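PDB 3R4V: putative uncharacterized protein from Pseudomonas phage 201phi2-1, which is a phage tubulin-like protein of the tubulin superfamily, with guanosine-5'-diphosphate held in the pocket of its N-terminal part. Local coordinates for residues 129-132 with 133-137. Numbering follows the deposited sequence.
Sequences NDID and TMKTL
With chi1 at -67°, T136 turns OG1 beside its own backbone N and back along the helix, where both donate to one acceptor: D132 O lies 2.9 Å from T136 OG1 and 2.8 Å from T136 N. The two donors arrive from opposite faces of the D132 carbonyl plane, the hydroxyl tilted 34° from it. T133 takes the same rotamer, chi1 -53°, and brings OG1 to 2.8 Å from N129 O, a carbonyl already bonded by T133 N; L90 O is also within reach of this hydroxyl, with one proton to share between them. The i to i-4 backbone bonds continue with M134 N to D130 O at 3.0 Å and K135 N to I131 O at 2.9 Å. Elsewhere, I131 and K135 run side by side, I131 CG2 resting 3.8 Å from K135 CE, beside helix 274-294, which I281 and T282 bring against I131. T133 instead packs on S96 and P100 of helix 95-108, while N129 ND2 bonds G91 O and G58 O, and D130 OD1 takes the amide of A120. The T136 hydroxyl thus back-bonds to an i-4 carbonyl, and T133 is placed to do likewise, within helix 124-144, the beta-alpha-beta crossover between strands 113-119 and 148-154 in this tubulin-like fold.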
loop_
_atom_site.group_PDB
_atom_site.type_symbol
_atom_site.label_atom_id
_atom_site.label_comp_id
_atom_site.label_asym_id
_atom_site.label_seq_id
_atom_site.Cartn_x
_atom_site.Cartn_y
_atom_site.Cartn_z
ATOM N N ASN A 129 2.614 -14.300 -1.435
ATOM C CA ASN A 129 2.849 -13.181 -0.542
ATOM C C ASN A 129 1.740 -12.139 -0.634
ATOM O O ASN A 129 1.319 -11.596 0.384
ATOM C CB ASN A 129 4.227 -12.555 -0.779
ATOM C CG ASN A 129 5.350 -13.404 -0.207
ATOM O OD1 ASN A 129 5.118 -14.264 0.643
ATOM N ND2 ASN A 129 6.576 -13.156 -0.661
ATOM N N ASP A 130 1.263 -11.882 -1.852
ATOM C CA ASP A 130 0.193 -10.908 -2.066
ATOM C C ASP A 130 -1.017 -11.317 -1.241
ATOM O O ASP A 130 -1.596 -10.501 -0.525
ATOM C CB ASP A 130 -0.269 -10.870 -3.513
ATOM C CG ASP A 130 0.747 -10.271 -4.462
ATOM O OD1 ASP A 130 1.606 -9.466 -4.047
ATOM O OD2 ASP A 130 0.647 -10.617 -5.656
ATOM N N ILE A 131 -1.381 -12.595 -1.344
ATOM C CA ILE A 131 -2.523 -13.139 -0.608
ATOM C C ILE A 131 -2.347 -13.006 0.900
ATOM O O ILE A 131 -3.229 -12.503 1.597
ATOM C CB ILE A 131 -2.746 -14.612 -0.931
ATOM C CG1 ILE A 131 -3.168 -14.772 -2.391
ATOM C CG2 ILE A 131 -3.795 -15.200 0.007
ATOM C CD1 ILE A 131 -2.990 -16.182 -2.911
ATOM N N ASP A 132 -1.204 -13.467 1.410
ATOM C CA ASP A 132 -0.964 -13.424 2.851
ATOM C C ASP A 132 -0.921 -11.984 3.370
ATOM O O ASP A 132 -1.375 -11.713 4.464
ATOM C CB ASP A 132 0.309 -14.176 3.249
ATOM C CG ASP A 132 0.221 -15.665 2.993
ATOM O OD1 ASP A 132 -0.906 -16.202 2.872
ATOM O OD2 ASP A 132 1.293 -16.299 2.930
ATOM N N THR A 133 -0.400 -11.055 2.577
ATOM C CA THR A 133 -0.329 -9.665 3.019
ATOM C C THR A 133 -1.712 -8.989 3.010
ATOM O O THR A 133 -2.042 -8.229 3.937
ATOM C CB THR A 133 0.706 -8.880 2.209
ATOM O OG1 THR A 133 1.949 -9.597 2.253
ATOM C CG2 THR A 133 0.919 -7.509 2.816
ATOM N N MET A 134 -2.530 -9.296 2.008
ATOM C CA MET A 134 -3.906 -8.783 2.005
ATOM C C MET A 134 -4.651 -9.342 3.226
ATOM O O MET A 134 -5.364 -8.609 3.903
ATOM C CB MET A 134 -4.634 -9.144 0.723
ATOM C CG MET A 134 -4.186 -8.326 -0.497
ATOM S SD MET A 134 -4.599 -6.570 -0.331
ATOM C CE MET A 134 -6.371 -6.687 -0.590
ATOM N N LYS A 135 -4.478 -10.638 3.490
ATOM C CA LYS A 135 -5.086 -11.260 4.678
ATOM C C LYS A 135 -4.587 -10.608 5.965
ATOM O O LYS A 135 -5.368 -10.363 6.891
ATOM C CB LYS A 135 -4.792 -12.761 4.711
ATOM C CG LYS A 135 -5.645 -13.572 3.750
ATOM C CD LYS A 135 -5.251 -15.051 3.789
ATOM C CE LYS A 135 -6.127 -15.890 2.873
ATOM N NZ LYS A 135 -7.502 -16.087 3.448
ATOM N N THR A 136 -3.285 -10.324 6.022
ATOM C CA THR A 136 -2.705 -9.559 7.130
ATOM C C THR A 136 -3.440 -8.243 7.352
ATOM O O THR A 136 -3.799 -7.903 8.482
ATOM C CB THR A 136 -1.196 -9.269 6.878
ATOM O OG1 THR A 136 -0.461 -10.503 6.907
ATOM C CG2 THR A 136 -0.635 -8.355 7.941
ATOM N N LEU A 137 -3.651 -7.482 6.279
ATOM C CA LEU A 137 -4.329 -6.197 6.429
ATOM C C LEU A 137 -5.769 -6.393 6.910
ATOM O O LEU A 137 -6.288 -5.615 7.722
ATOM C CB LEU A 137 -4.274 -5.397 5.130
ATOM C CG LEU A 137 -2.833 -5.029 4.755
ATOM C CD1 LEU A 137 -2.817 -4.331 3.392
ATOM C CD2 LEU A 137 -2.131 -4.154 5.816
#